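PDB 5YM6: nsp9 from Porcine coronavirus HKU15, which binds nucleic acid as a non-structural replicase protein of a porcine deltacoronavirus, with an affinity that dimerization enhances. Local coordinates for residues L4-N8 against Y30-T34; T25-F29 against A41-T45; N64-R70 against V82-Q88. All coordinates share one frame; numbering follows the deposited sequence.

Contact 1: L4-N8 against Y30-T34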
loop_
_atom_site.group_PDB
_atom_site.type_symbol
_atom_site.label_atom_id
_atom_site.label_comp_id
_atom_site.label_asym_id
_atom_site.label_seq_id
_atom_site.Cartn_x
_atom_site.Cartn_y
_atom_site.Cartn_z
ATOM N N LEU B 4 9.026 -5.074 -12.140
ATOM C CA LEU B 4 8.314 -4.372 -11.084
ATOM C C LEU B 4 8.701 -2.893 -11.051
ATOM O O LEU B 4 9.876 -2.553 -10.910
ATOM C CB LEU B 4 8.601 -5.028 -9.733
ATOM C CG LEU B 4 8.226 -4.261 -8.463
ATOM C CD1 LEU B 4 6.759 -4.454 -8.115
ATOM C CD2 LEU B 4 9.127 -4.696 -7.313
ATOM N N CYS B 5 7.702 -2.026 -11.200
ATOM C CA CYS B 5 7.889 -0.582 -11.080
ATOM C C CYS B 5 7.636 -0.140 -9.648
ATOM O O CYS B 5 6.491 -0.133 -9.185
ATOM C CB CYS B 5 6.950 0.170 -12.025
ATOM S SG CYS B 5 7.237 -0.128 -13.782
ATOM N N LEU B 6 8.694 0.224 -8.937
ATOM C CA LEU B 6 8.518 0.657 -7.560
ATOM C C LEU B 6 7.744 1.968 -7.539
ATOM O O LEU B 6 7.887 2.810 -8.422
ATOM C CB LEU B 6 9.861 0.791 -6.838
ATOM C CG LEU B 6 10.411 -0.561 -6.362
ATOM C CD1 LEU B 6 11.475 -0.408 -5.280
ATOM C CD2 LEU B 6 9.275 -1.468 -5.877
ATOM N N ARG B 7 6.876 2.103 -6.552
ATOM C CA ARG B 7 6.104 3.320 -6.399
ATOM C C ARG B 7 6.571 4.028 -5.143
ATOM O O ARG B 7 6.988 3.391 -4.183
ATOM C CB ARG B 7 4.611 3.005 -6.341
ATOM C CG ARG B 7 4.033 2.463 -7.639
ATOM C CD ARG B 7 2.688 1.817 -7.379
ATOM N NE ARG B 7 1.924 1.558 -8.596
ATOM C CZ ARG B 7 2.104 0.512 -9.397
ATOM N NH1 ARG B 7 1.345 0.380 -10.475
ATOM N NH2 ARG B 7 3.037 -0.398 -9.131
ATOM N N ASN B 8 6.522 5.352 -5.149
ATOM C CA ASN B 8 6.877 6.099 -3.965
ATOM C C ASN B 8 5.719 6.976 -3.536
ATOM O O ASN B 8 4.806 7.236 -4.324
ATOM C CB ASN B 8 8.123 6.955 -4.203
ATOM C CG ASN B 8 9.398 6.140 -4.205
ATOM O OD1 ASN B 8 9.507 5.133 -3.505
ATOM N ND2 ASN B 8 10.375 6.573 -4.992
ATOM N N TYR B 30 0.905 12.069 -2.594
ATOM C CA TYR B 30 0.976 11.676 -3.988
ATOM C C TYR B 30 1.641 10.310 -4.108
ATOM O O TYR B 30 2.580 10.017 -3.389
ATOM C CB TYR B 30 1.771 12.698 -4.806
ATOM C CG TYR B 30 1.086 14.031 -4.991
ATOM C CD1 TYR B 30 1.271 15.064 -4.084
ATOM C CD2 TYR B 30 0.278 14.255 -6.093
ATOM C CE1 TYR B 30 0.650 16.281 -4.260
ATOM C CE2 TYR B 30 -0.345 15.469 -6.285
ATOM C CZ TYR B 30 -0.149 16.479 -5.365
ATOM O OH TYR B 30 -0.772 17.680 -5.556
ATOM N N VAL B 31 1.143 9.484 -5.019
ATOM C CA VAL B 31 1.868 8.278 -5.389
ATOM C C VAL B 31 2.546 8.551 -6.723
ATOM O O VAL B 31 1.906 9.017 -7.663
ATOM C CB VAL B 31 0.958 7.044 -5.485
ATOM C CG1 VAL B 31 1.735 5.864 -6.083
ATOM C CG2 VAL B 31 0.435 6.676 -4.098
ATOM N N THR B 32 3.838 8.260 -6.789
ATOM C CA THR B 32 4.590 8.403 -8.024
ATOM C C THR B 32 4.927 7.039 -8.604
ATOM O O THR B 32 5.196 6.089 -7.864
ATOM C CB THR B 32 5.907 9.171 -7.819
ATOM O OG1 THR B 32 6.789 8.391 -7.001
ATOM C CG2 THR B 32 5.652 10.502 -7.149
ATOM N N ARG B 33 4.930 6.975 -9.929
ATOM C CA ARG B 33 5.309 5.771 -10.662
ATOM C C ARG B 33 5.652 6.144 -12.096
ATOM O O ARG B 33 4.890 6.850 -12.756
ATOM C CB ARG B 33 4.185 4.739 -10.642
ATOM C CG ARG B 33 4.562 3.410 -11.280
ATOM C CD ARG B 33 3.350 2.734 -11.907
ATOM N NE ARG B 33 3.693 1.428 -12.467
ATOM C CZ ARG B 33 4.127 1.240 -13.712
ATOM N NH1 ARG B 33 4.420 0.017 -14.137
ATOM N NH2 ARG B 33 4.277 2.276 -14.529
ATOM N N THR B 34 6.800 5.663 -12.569
ATOM C CA THR B 34 7.231 5.896 -13.946
ATOM C C THR B 34 7.247 7.391 -14.284
ATOM O O THR B 34 6.740 7.803 -15.326
ATOM C CB THR B 34 6.329 5.133 -14.916
#
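N8 and T32 hold the firm end of this contact, their backbones joined both ways as one antiparallel hydrogen-bonded pair. T32 N donates a hydrogen bond to N8 O at 2.8 Å, nearly straight (168° at the hydrogen), and N8 N donates one to T32 O at 3.1 Å. Each carbonyl oxygen also receives a CA-H from across the contact, N8 O from V31 and T32 O from R7. On the sheet face that N8 and T32 share, N8 CB lies 3.4 Å from T32 OG1. The segments form the open end of the pairing between strands 8-18 and 23-33, neighbours in the antiparallel sheet of the nsp9 fold. Beyond it, toward C5, side chains make the contact. R33 sets off with CG anti to its backbone N (chi1 -175°) and runs back along residues 5-7, its methylenes packing on R7 CG. The two guanidinium planes stand 59° apart, with R33 NE over one face of R7 at 3.3 Å from R7 NH1; both are donors, so no bond forms and the like charges probably repel. R7 rests on L93 and M97 of helix 92-105, while N8 is exposed on the looser side, where S103 of the second subunit packs on it.

Contact 2: T25-F29 against A41-T45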
loop_
_atom_site.group_PDB
_atom_site.type_symbol
_atom_site.label_atom_id
_atom_site.label_comp_id
_atom_site.label_asym_id
_atom_site.label_seq_id
_atom_site.Cartn_x
_atom_site.Cartn_y
_atom_site.Cartn_z
ATOM N N THR B 25 -5.553 25.065 3.688
ATOM C CA THR B 25 -4.418 24.315 3.175
ATOM C C THR B 25 -4.368 22.947 3.842
ATOM O O THR B 25 -4.586 22.827 5.055
ATOM C CB THR B 25 -3.084 25.075 3.396
ATOM O OG1 THR B 25 -1.985 24.196 3.126
ATOM C CG2 THR B 25 -2.968 25.521 4.808
ATOM N N VAL B 26 -4.101 21.913 3.049
ATOM C CA VAL B 26 -4.043 20.545 3.562
ATOM C C VAL B 26 -2.747 19.847 3.141
ATOM O O VAL B 26 -2.110 20.236 2.169
ATOM C CB VAL B 26 -5.257 19.701 3.073
ATOM C CG1 VAL B 26 -6.568 20.302 3.567
ATOM C CG2 VAL B 26 -5.276 19.599 1.540
ATOM N N LYS B 27 -2.358 18.822 3.890
ATOM C CA LYS B 27 -1.229 17.984 3.524
ATOM C C LYS B 27 -1.667 16.988 2.466
ATOM O O LYS B 27 -2.663 16.285 2.656
ATOM C CB LYS B 27 -0.686 17.250 4.742
ATOM C CG LYS B 27 0.418 16.268 4.427
ATOM C CD LYS B 27 1.062 15.767 5.715
ATOM C CE LYS B 27 2.311 14.952 5.455
ATOM N NZ LYS B 27 2.810 14.374 6.737
ATOM N N SER B 28 -0.939 16.923 1.357
ATOM C CA SER B 28 -1.338 16.040 0.263
ATOM C C SER B 28 -0.385 14.873 0.079
ATOM O O SER B 28 0.827 15.019 0.230
ATOM C CB SER B 28 -1.445 16.838 -1.032
ATOM O OG SER B 28 -0.236 17.554 -1.259
ATOM N N PHE B 29 -0.943 13.718 -0.284
ATOM C CA PHE B 29 -0.173 12.491 -0.480
ATOM C C PHE B 29 -0.247 12.091 -1.940
ATOM O O PHE B 29 -1.321 11.825 -2.465
ATOM C CB PHE B 29 -0.702 11.359 0.403
ATOM C CG PHE B 29 -0.517 11.608 1.876
ATOM C CD1 PHE B 29 -1.338 12.502 2.555
ATOM C CD2 PHE B 29 0.487 10.971 2.573
ATOM C CE1 PHE B 29 -1.160 12.735 3.902
ATOM C CE2 PHE B 29 0.664 11.210 3.928
ATOM C CZ PHE B 29 -0.152 12.085 4.581
ATOM N N ALA B 41 -4.502 11.096 -1.523
ATOM C CA ALA B 41 -5.144 11.425 -0.246
ATOM C C ALA B 41 -4.712 12.773 0.304
ATOM O O ALA B 41 -3.662 13.306 -0.077
ATOM C CB ALA B 41 -4.848 10.325 0.787
ATOM N N ILE B 42 -5.517 13.321 1.220
ATOM C CA ILE B 42 -5.101 14.493 1.974
ATOM C C ILE B 42 -5.364 14.245 3.447
ATOM O O ILE B 42 -6.216 13.419 3.791
ATOM C CB ILE B 42 -5.833 15.756 1.522
ATOM C CG1 ILE B 42 -7.342 15.617 1.749
ATOM C CG2 ILE B 42 -5.519 16.034 0.045
ATOM C CD1 ILE B 42 -8.097 16.923 1.668
ATOM N N THR B 43 -4.607 14.924 4.305
ATOM C CA THR B 43 -4.936 14.973 5.728
ATOM C C THR B 43 -5.090 16.406 6.210
ATOM O O THR B 43 -4.498 17.341 5.675
ATOM C CB THR B 43 -3.889 14.267 6.604
ATOM O OG1 THR B 43 -2.607 14.891 6.433
ATOM C CG2 THR B 43 -3.797 12.785 6.253
ATOM N N SER B 44 -5.930 16.564 7.225
ATOM C CA SER B 44 -6.326 17.871 7.722
ATOM C C SER B 44 -6.830 17.706 9.141
ATOM O O SER B 44 -7.266 16.628 9.505
ATOM C CB SER B 44 -7.431 18.466 6.851
ATOM O OG SER B 44 -7.959 19.638 7.436
ATOM N N THR B 45 -6.798 18.773 9.931
ATOM C CA THR B 45 -7.437 18.729 11.236
ATOM C C THR B 45 -8.939 19.011 11.102
ATOM O O THR B 45 -9.695 18.856 12.063
ATOM C CB THR B 45 -6.799 19.728 12.211
ATOM O OG1 THR B 45 -6.787 21.026 11.614
ATOM C CG2 THR B 45 -5.368 19.312 12.526
HETATM O O HOH W 1 -7.229 22.164 6.429
#
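F29 and T43 meet almost at right angles: the ring brings CE1 to within 3.5 Å of T43 CG2, while T43 OG1 lies near the ring plane at its edge. The T43 hydroxyl sits between its own backbone N and carbonyl carbon (chi1 60°), which points it along the flank of K27, 3.5 Å from K27 CB. K27 then runs on fully extended, and its amine leads away from the facing strand. A41 completes this face, its CB 4.3 Å from F29 CB. On the other face V26 and I42 cross at a slant, V26 CG2 lying 3.9 Å from I42 CG2, and S28 lies beside them.

What sets this register is the backbone. K27 and T43 exchange two hydrogen bonds, both in the plane of the accepting carbonyl, the shorter from T43 N to K27 O at 2.9 Å. F29 N donates to A41 O at 2.8 Å, whereas the return bond from A41 N is weak. Toward the far end a water bridges the strands, donating to T25 O and lying 2.8 Å from S44 OG, a hydroxyl also bonded to the backbone N of K46.

Further out, V98 and I102 of helix 92-105 lie against F29, and V98 also meets A41. L49 packs on V26, I42 and S44, and S28 OG is bonded to the side chain of N14. With strands 8-18 and 82-86 on its two sides, helix 92-105 over the F29 and A41 face and L49 of strand 49-55 over the V26 and I42 face, the pair is the antiparallel beta hairpin of strands 23-33 and 36-44 within the small nsp9 beta barrel.

Contact 3: N64-R70 against V82-Q88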
loop_
_atom_site.group_PDB
_atom_site.type_symbol
_atom_site.label_atom_id
_atom_site.label_comp_id
_atom_site.label_asym_id
_atom_site.label_seq_id
_atom_site.Cartn_x
_atom_site.Cartn_y
_atom_site.Cartn_z
ATOM N N ASN B 64 -13.362 15.281 -5.818
ATOM C CA ASN B 64 -14.165 14.970 -4.639
ATOM C C ASN B 64 -13.402 14.111 -3.657
ATOM O O ASN B 64 -12.590 13.272 -4.055
ATOM C CB ASN B 64 -15.457 14.256 -5.033
ATOM C CG ASN B 64 -16.374 15.139 -5.837
ATOM O OD1 ASN B 64 -16.556 16.318 -5.520
ATOM N ND2 ASN B 64 -16.920 14.593 -6.914
ATOM N N LEU B 65 -13.682 14.318 -2.374
ATOM C CA LEU B 65 -13.092 13.520 -1.296
ATOM C C LEU B 65 -14.062 12.460 -0.778
ATOM O O LEU B 65 -15.262 12.727 -0.648
ATOM C CB LEU B 65 -12.701 14.420 -0.133
ATOM C CG LEU B 65 -11.770 15.564 -0.510
ATOM C CD1 LEU B 65 -11.655 16.556 0.644
ATOM C CD2 LEU B 65 -10.424 14.983 -0.897
ATOM N N ASP B 66 -13.529 11.287 -0.442
ATOM C CA ASP B 66 -14.266 10.296 0.349
ATOM C C ASP B 66 -14.412 10.796 1.783
ATOM O O ASP B 66 -13.697 11.695 2.184
ATOM C CB ASP B 66 -13.550 8.943 0.309
ATOM C CG ASP B 66 -13.683 8.260 -1.033
ATOM O OD1 ASP B 66 -14.602 8.627 -1.779
ATOM O OD2 ASP B 66 -12.875 7.356 -1.341
ATOM N N PRO B 67 -15.366 10.237 2.551
ATOM C CA PRO B 67 -15.565 10.703 3.930
ATOM C C PRO B 67 -14.303 10.510 4.759
ATOM O O PRO B 67 -13.558 9.578 4.499
ATOM C CB PRO B 67 -16.718 9.826 4.448
ATOM C CG PRO B 67 -16.813 8.675 3.486
ATOM C CD PRO B 67 -16.349 9.208 2.161
ATOM N N PRO B 68 -14.063 11.395 5.734
ATOM C CA PRO B 68 -12.819 11.352 6.517
ATOM C C PRO B 68 -12.692 10.098 7.375
ATOM O O PRO B 68 -13.689 9.537 7.837
ATOM C CB PRO B 68 -12.911 12.608 7.392
ATOM C CG PRO B 68 -14.362 12.953 7.428
ATOM C CD PRO B 68 -14.873 12.574 6.065
ATOM N N MET B 69 -11.463 9.650 7.560
ATOM C CA MET B 69 -11.180 8.637 8.563
ATOM C C MET B 69 -10.257 9.206 9.624
ATOM O O MET B 69 -9.303 9.912 9.326
ATOM C CB MET B 69 -10.563 7.411 7.927
ATOM C CG MET B 69 -11.407 6.845 6.824
ATOM S SD MET B 69 -10.679 5.315 6.279
ATOM C CE MET B 69 -11.076 4.271 7.684
ATOM N N ARG B 70 -10.540 8.873 10.870
ATOM C CA ARG B 70 -9.857 9.487 11.992
ATOM C C ARG B 70 -8.623 8.692 12.411
ATOM O O ARG B 70 -8.644 7.460 12.422
ATOM C CB ARG B 70 -10.844 9.622 13.157
ATOM C CG ARG B 70 -10.282 10.235 14.411
ATOM C CD ARG B 70 -11.301 10.151 15.538
ATOM N NE ARG B 70 -12.572 10.766 15.168
ATOM C CZ ARG B 70 -13.011 11.925 15.652
ATOM N NH1 ARG B 70 -12.284 12.599 16.537
ATOM N NH2 ARG B 70 -14.180 12.410 15.255
ATOM N N VAL B 82 -6.318 13.777 13.571
ATOM C CA VAL B 82 -6.147 14.100 12.156
ATOM C C VAL B 82 -7.229 13.386 11.352
ATOM O O VAL B 82 -7.688 12.327 11.762
ATOM C CB VAL B 82 -4.745 13.658 11.650
ATOM C CG1 VAL B 82 -4.463 14.224 10.281
ATOM C CG2 VAL B 82 -3.666 14.089 12.640
ATOM N N TYR B 83 -7.645 13.948 10.216
ATOM C CA TYR B 83 -8.563 13.232 9.328
ATOM C C TYR B 83 -7.934 12.945 7.980
ATOM O O TYR B 83 -7.398 13.839 7.341
ATOM C CB TYR B 83 -9.850 14.019 9.129
ATOM C CG TYR B 83 -10.561 14.245 10.431
ATOM C CD1 TYR B 83 -11.399 13.273 10.971
ATOM C CD2 TYR B 83 -10.361 15.412 11.144
ATOM C CE1 TYR B 83 -12.034 13.484 12.189
ATOM C CE2 TYR B 83 -10.986 15.632 12.341
ATOM C CZ TYR B 83 -11.817 14.667 12.863
ATOM O OH TYR B 83 -12.428 14.915 14.077
ATOM N N LEU B 84 -8.005 11.690 7.571
ATOM C CA LEU B 84 -7.483 11.244 6.289
ATOM C C LEU B 84 -8.635 11.140 5.303
ATOM O O LEU B 84 -9.671 10.516 5.608
ATOM C CB LEU B 84 -6.777 9.885 6.439
ATOM C CG LEU B 84 -6.354 9.152 5.158
ATOM C CD1 LEU B 84 -5.180 9.838 4.516
ATOM C CD2 LEU B 84 -6.000 7.685 5.451
ATOM N N TYR B 85 -8.476 11.764 4.139
ATOM C CA TYR B 85 -9.487 11.699 3.090
ATOM C C TYR B 85 -8.851 11.136 1.841
ATOM O O TYR B 85 -7.877 11.711 1.348
ATOM C CB TYR B 85 -10.040 13.072 2.721
ATOM C CG TYR B 85 -10.677 13.919 3.795
ATOM C CD1 TYR B 85 -9.898 14.606 4.720
ATOM C CD2 TYR B 85 -12.051 14.104 3.820
ATOM C CE1 TYR B 85 -10.487 15.420 5.679
ATOM C CE2 TYR B 85 -12.639 14.926 4.765
ATOM C CZ TYR B 85 -11.851 15.573 5.691
ATOM O OH TYR B 85 -12.436 16.387 6.630
ATOM N N PHE B 86 -9.392 10.038 1.316
ATOM C CA PHE B 86 -8.955 9.563 0.019
ATOM C C PHE B 86 -9.701 10.303 -1.071
ATOM O O PHE B 86 -10.851 10.711 -0.895
ATOM C CB PHE B 86 -9.166 8.058 -0.128
ATOM C CG PHE B 86 -8.175 7.250 0.637
ATOM C CD1 PHE B 86 -6.856 7.212 0.232
ATOM C CD2 PHE B 86 -8.550 6.567 1.773
ATOM C CE1 PHE B 86 -5.922 6.482 0.934
ATOM C CE2 PHE B 86 -7.622 5.827 2.477
ATOM C CZ PHE B 86 -6.310 5.792 2.053
ATOM N N ILE B 87 -9.023 10.501 -2.191
ATOM C CA ILE B 87 -9.643 11.131 -3.350
ATOM C C ILE B 87 -10.611 10.108 -3.965
ATOM O O ILE B 87 -10.301 8.919 -4.017
ATOM C CB ILE B 87 -8.577 11.599 -4.370
ATOM C CG1 ILE B 87 -8.097 13.025 -4.029
ATOM C CG2 ILE B 87 -9.141 11.626 -5.786
ATOM C CD1 ILE B 87 -7.456 13.167 -2.680
ATOM N N GLN B 88 -11.779 10.567 -4.401
ATOM C CA GLN B 88 -12.815 9.657 -4.880
ATOM C C GLN B 88 -12.301 8.804 -6.042
ATOM O O GLN B 88 -11.615 9.310 -6.932
ATOM C CB GLN B 88 -14.072 10.418 -5.296
ATOM C CG GLN B 88 -15.199 9.463 -5.698
ATOM C CD GLN B 88 -16.527 10.150 -5.931
ATOM O OE1 GLN B 88 -16.576 11.299 -6.365
ATOM N NE2 GLN B 88 -17.617 9.441 -5.643
HETATM O O HOH W 2 -11.322 8.672 2.968
#
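P68 runs along Y85, both heading in the same direction, with P68 CB set over one face of the tyrosine ring, offset toward its rim. P68 CB stands 3.8 Å from the ring centroid and 24° off its normal, a CH-pi contact, while P68 CD reaches Y85 CE2 at 3.5 Å. Y85 CG lies anti to the carbonyl carbon (chi1 -58°), which brings the ring against P68. D66 O comes to the edge of the same ring near its plane, and L65 approaches it obliquely through CB. At the far end of the ring, Y85 OH is hydrogen-bonded to K46 O and L49 N.

Next along, R70 runs beside Y83, but their planes stand 78° apart: the CE1 and OH side of the Y83 ring stands over one face of the guanidinium, and R70 NH2 lies at the edge of the ring. Y83 OH and R70 NH2 are 3.3 Å apart without a hydrogen bond, the angle being poor.

These pairs belong to the beta hairpin of strands 69-71 and 82-86 at one edge of the chain's antiparallel sheet. M69 and L84 exchange two short backbone hydrogen bonds there. Past P67 and P68 the register slips by one residue: a water takes over, donating to P67 O and accepting from F86 N. Backbone pairing then resumes, D66 N meeting F86 O at 2.8 Å almost in line with its C=O bond, and Q88 N donating to N64 O.

At this end the side chains of N64 and Q88 run alongside each other with their amide planes well turned apart, linked by a weak hydrogen bond of 3.4 Å from N64 ND2 to Q88 OE1. L65 CD2 turns instead to I87 CD1, near V52. F86 packs against V98 and I99 of helix 92-105, and on M69 and R70 lies E3 of the second subunit.

How the contacts relate
From the N terminus, the chain first passes through 4-8 and returns at 30-34, so contact 1 closes a loop made mostly of strands 8-18 and 23-33. Contact 2 opens within that loop, at 25-29, and closes beyond it at 41-45: the two cross, sharing strand 23-33, with centres about 20 Å apart. Contact 3 follows in series, closing the hairpin of strands 69-71 and 82-86 and the run of chain that leads into it. It joins contact 2 directly, since S44 O with Y83 N and I42 O with Y85 N probably form hydrogen bonds between strands 36-44 and 82-86. Contacts 1 and 3 lie on opposite sides of the chain's centre, yet both touch the second subunit.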